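Local coordinates for protein catalase (Bacillus pumilus, PDB 4QOM) that probably breaks down hydrogen peroxide to water and oxygen at a buried haem, at residues I134-D139 with H176-L181. Sequence-based numbering, arbitrary orientation.
With PYG (benzene-1,2,3-triol), chain H; HEM (protoporphyrin IX containing Fe), chain E.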
loop_
_atom_site.group_PDB
_atom_site.type_symbol
_atom_site.label_atom_id
_atom_site.label_comp_id
_atom_site.label_asym_id
_atom_site.label_seq_id
_atom_site.Cartn_x
_atom_site.Cartn_y
_atom_site.Cartn_z
ATOM N N ILE A 134 16.414 -25.489 -18.805
ATOM C CA ILE A 134 15.444 -25.049 -19.811
ATOM C C ILE A 134 14.153 -24.633 -19.121
ATOM O O ILE A 134 14.044 -24.717 -17.920
ATOM C CB ILE A 134 15.161 -26.147 -20.829
ATOM C CG1 ILE A 134 14.760 -27.448 -20.114
ATOM C CG2 ILE A 134 16.383 -26.394 -21.684
ATOM C CD1 ILE A 134 14.238 -28.497 -21.018
ATOM N N PHE A 135 13.173 -24.212 -19.903
ATOM C CA PHE A 135 11.888 -23.840 -19.341
ATOM C C PHE A 135 10.736 -24.462 -20.154
ATOM O O PHE A 135 10.944 -25.005 -21.248
ATOM C CB PHE A 135 11.788 -22.298 -19.299
ATOM C CG PHE A 135 10.951 -21.786 -18.167
ATOM C CD1 PHE A 135 11.373 -21.992 -16.916
ATOM C CD2 PHE A 135 9.792 -21.092 -18.397
ATOM C CE1 PHE A 135 10.637 -21.494 -15.837
ATOM C CE2 PHE A 135 9.026 -20.604 -17.334
ATOM C CZ PHE A 135 9.439 -20.828 -16.063
ATOM N N PHE A 136 9.546 -24.358 -19.639
ATOM C CA PHE A 136 8.307 -24.950 -20.165
ATOM C C PHE A 136 7.778 -24.176 -21.365
ATOM O O PHE A 136 7.062 -24.722 -22.162
ATOM C CB PHE A 136 7.199 -24.794 -19.151
ATOM C CG PHE A 136 7.480 -25.404 -17.802
ATOM C CD1 PHE A 136 8.006 -24.617 -16.762
ATOM C CD2 PHE A 136 7.107 -26.707 -17.538
ATOM C CE1 PHE A 136 8.239 -25.155 -15.515
ATOM C CE2 PHE A 136 7.307 -27.254 -16.269
ATOM C CZ PHE A 136 7.865 -26.470 -15.266
ATOM N N ILE A 137 8.077 -22.880 -21.392
ATOM C CA ILE A 137 7.537 -21.962 -22.380
ATOM C C ILE A 137 8.646 -21.050 -22.919
ATOM O O ILE A 137 9.760 -21.019 -22.390
ATOM C CB ILE A 137 6.361 -21.103 -21.834
ATOM C CG1 ILE A 137 6.798 -20.319 -20.568
ATOM C CG2 ILE A 137 5.118 -21.946 -21.547
ATOM C CD1 ILE A 137 5.837 -19.240 -20.149
ATOM N N ARG A 138 8.368 -20.380 -24.034
ATOM C CA ARG A 138 9.362 -19.558 -24.718
ATOM C C ARG A 138 8.932 -18.104 -24.948
ATOM O O ARG A 138 9.656 -17.356 -25.587
ATOM C CB ARG A 138 9.759 -20.163 -26.096
ATOM C CG ARG A 138 8.590 -20.271 -27.061
ATOM C CD ARG A 138 9.049 -20.623 -28.490
ATOM N NE ARG A 138 9.661 -21.899 -28.560
ATOM C CZ ARG A 138 9.143 -23.019 -29.101
ATOM N NH1 ARG A 138 7.897 -23.075 -29.549
ATOM N NH2 ARG A 138 9.903 -24.075 -29.154
ATOM N N ASP A 139 7.740 -17.697 -24.406
ATOM C CA ASP A 139 7.290 -16.357 -24.556
ATOM C C ASP A 139 6.627 -15.913 -23.232
ATOM O O ASP A 139 5.788 -16.604 -22.769
ATOM C CB ASP A 139 6.285 -16.232 -25.697
ATOM C CG ASP A 139 5.993 -14.793 -26.069
ATOM O OD1 ASP A 139 5.620 -13.979 -25.145
ATOM O OD2 ASP A 139 6.090 -14.438 -27.295
ATOM N N HIS A 176 10.301 -30.848 -23.610
ATOM C CA HIS A 176 11.674 -31.053 -23.135
ATOM C C HIS A 176 11.744 -30.831 -21.655
ATOM O O HIS A 176 12.301 -31.612 -20.896
ATOM C CB HIS A 176 12.629 -30.137 -23.924
ATOM C CG HIS A 176 14.082 -30.399 -23.706
ATOM N ND1 HIS A 176 15.050 -29.473 -24.033
ATOM C CD2 HIS A 176 14.738 -31.441 -23.152
ATOM C CE1 HIS A 176 16.239 -29.932 -23.681
ATOM N NE2 HIS A 176 16.078 -31.128 -23.155
ATOM N N MET A 177 11.190 -29.728 -21.200
ATOM C CA MET A 177 11.178 -29.426 -19.750
ATOM C C MET A 177 10.571 -30.511 -18.859
ATOM O O MET A 177 11.137 -30.906 -17.835
ATOM C CB MET A 177 10.518 -28.074 -19.486
ATOM C CG MET A 177 10.479 -27.720 -17.997
ATOM S SD MET A 177 12.128 -27.253 -17.400
ATOM C CE MET A 177 11.752 -26.319 -15.896
ATOM N N LEU A 178 9.422 -31.033 -19.276
ATOM C CA LEU A 178 8.743 -32.095 -18.513
ATOM C C LEU A 178 9.559 -33.367 -18.447
ATOM O O LEU A 178 9.527 -34.064 -17.479
ATOM C CB LEU A 178 7.372 -32.352 -19.101
ATOM C CG LEU A 178 6.479 -31.085 -19.015
ATOM C CD1 LEU A 178 5.285 -31.171 -19.944
ATOM C CD2 LEU A 178 6.040 -30.856 -17.583
ATOM N N THR A 179 10.322 -33.649 -19.524
ATOM C CA THR A 179 11.247 -34.782 -19.557
ATOM C C THR A 179 12.389 -34.638 -18.559
ATOM O O THR A 179 12.897 -35.627 -18.074
ATOM C CB THR A 179 11.762 -34.977 -21.022
ATOM O OG1 THR A 179 10.609 -35.092 -21.870
ATOM C CG2 THR A 179 12.597 -36.211 -21.126
ATOM N N TRP A 180 12.775 -33.404 -18.206
ATOM C CA TRP A 180 13.720 -33.220 -17.096
ATOM C C TRP A 180 13.024 -33.264 -15.726
ATOM O O TRP A 180 13.502 -33.892 -14.781
ATOM C CB TRP A 180 14.436 -31.871 -17.203
ATOM C CG TRP A 180 15.508 -31.741 -18.227
ATOM C CD1 TRP A 180 15.331 -31.610 -19.569
ATOM C CD2 TRP A 180 16.900 -31.583 -17.979
ATOM N NE1 TRP A 180 16.543 -31.444 -20.171
ATOM C CE2 TRP A 180 17.525 -31.426 -19.231
ATOM C CE3 TRP A 180 17.700 -31.626 -16.837
ATOM C CZ2 TRP A 180 18.894 -31.260 -19.366
ATOM C CZ3 TRP A 180 19.077 -31.429 -16.993
ATOM C CH2 TRP A 180 19.649 -31.312 -18.239
ATOM N N LEU A 181 11.924 -32.522 -15.611
ATOM C CA LEU A 181 11.263 -32.285 -14.348
ATOM C C LEU A 181 10.649 -33.596 -13.762
ATOM O O LEU A 181 10.544 -33.735 -12.526
ATOM C CB LEU A 181 10.150 -31.260 -14.527
ATOM C CG LEU A 181 9.346 -30.906 -13.256
ATOM C CD1 LEU A 181 10.220 -30.199 -12.261
ATOM C CD2 LEU A 181 8.182 -30.050 -13.667
HETATM C C1 PYG H . 8.834 -19.755 -12.457
HETATM C C2 PYG H . 9.793 -20.851 -12.524
HETATM C C3 PYG H . 9.298 -22.178 -12.896
HETATM C C4 PYG H . 7.945 -22.410 -13.174
HETATM C C5 PYG H . 7.032 -21.352 -13.097
HETATM C C6 PYG H . 7.485 -20.086 -12.742
HETATM O O1 PYG H . 9.280 -18.474 -12.158
HETATM O O2 PYG H . 11.065 -20.617 -12.254
HETATM O O3 PYG H . 10.179 -23.152 -12.919
HETATM C CHA HEM E . 10.799 -15.238 -9.044
HETATM C CHB HEM E . 8.535 -13.788 -13.033
HETATM C CHC HEM E . 10.764 -17.383 -15.610
HETATM C CHD HEM E . 13.792 -17.909 -11.847
HETATM C C1A HEM E . 9.963 -14.577 -9.900
HETATM C C2A HEM E . 9.028 -13.577 -9.508
HETATM C C3A HEM E . 8.420 -13.151 -10.638
HETATM C C4A HEM E . 8.925 -13.916 -11.705
HETATM C CMA HEM E . 7.382 -12.087 -10.774
HETATM C CAA HEM E . 8.866 -13.010 -8.136
HETATM C CBA HEM E . 9.979 -11.964 -7.934
HETATM C CGA HEM E . 9.974 -11.279 -6.579
HETATM O O1A HEM E . 11.035 -10.672 -6.172
HETATM O O2A HEM E . 8.903 -11.264 -5.915
HETATM C C1B HEM E . 8.950 -14.685 -14.042
HETATM C C2B HEM E . 8.416 -14.624 -15.369
HETATM C C3B HEM E . 8.989 -15.638 -16.056
HETATM C C4B HEM E . 9.963 -16.289 -15.182
HETATM C CMB HEM E . 7.364 -13.667 -15.856
HETATM C CAB HEM E . 8.781 -16.002 -17.460
HETATM C CBB HEM E . 7.958 -15.204 -18.099
HETATM C C1C HEM E . 11.811 -17.828 -14.805
HETATM C C2C HEM E . 12.988 -18.415 -15.298
HETATM C C3C HEM E . 13.824 -18.603 -14.230
HETATM C C4C HEM E . 13.236 -18.009 -13.078
HETATM C CMC HEM E . 13.228 -18.889 -16.697
HETATM C CAC HEM E . 15.163 -19.099 -14.281
HETATM C CBC HEM E . 15.795 -19.109 -15.455
HETATM C C1D HEM E . 13.150 -17.229 -10.794
HETATM C C2D HEM E . 13.702 -17.278 -9.445
HETATM C C3D HEM E . 12.873 -16.557 -8.655
HETATM C C4D HEM E . 11.812 -16.069 -9.544
HETATM C CMD HEM E . 14.972 -17.997 -9.066
HETATM C CAD HEM E . 13.040 -16.298 -7.181
HETATM C CBD HEM E . 14.092 -15.191 -6.924
HETATM C CGD HEM E . 14.262 -15.001 -5.436
HETATM O O1D HEM E . 14.998 -15.837 -4.860
HETATM O O2D HEM E . 13.618 -14.071 -4.844
HETATM N NA HEM E . 9.910 -14.779 -11.241
HETATM N NB HEM E . 9.882 -15.629 -14.025
HETATM N NC HEM E . 12.055 -17.484 -13.491
HETATM N ND HEM E . 12.021 -16.515 -10.798
HETATM FE FE HEM E . 11.007 -16.087 -12.338
HETATM O O HOH W 1 10.554 -27.388 -22.651
#
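Met177 packs on the aromatic face of Phe136: its CG lies over the ring, 3.6 Å from the centroid, in a CH-pi contact, and its SD, 4.7 Å from the same centroid, adds a Met-aromatic contact. With CG anti to the backbone N (chi1 180°), the unbranched thioether chain reaches from the helix to the loop, and its bend at chi2 brings CE to the ring as well. A second CH-pi contact sets Ile134 CD1, at the end of a slender arm, over the imidazole face of His176, whose ND1 is hydrogen-bonded to Thr282 O.

Apolar contacts surround these. Phe136 suits its place because a flat ring offers Met177 a face and Leu178 CD2 and Leu181 CD2 an edge; Ile134 CD1 also touches Trp180 CD1 at 3.6 Å. Replacing Phe136 by an alanine is likely to leave Met177 and both leucines without their shared aromatic partner and remove a wall from beside the bound benzenetriol.

No direct hydrogen bond joins the backbones; one water donates to Phe135 O and accepts from Met177 N. Phe135 touches the haem methyl CMC, so the loop following strand 123-130 lies between the haem and helix 175-181, with helices 143-150 and 161-169 packed against Phe136.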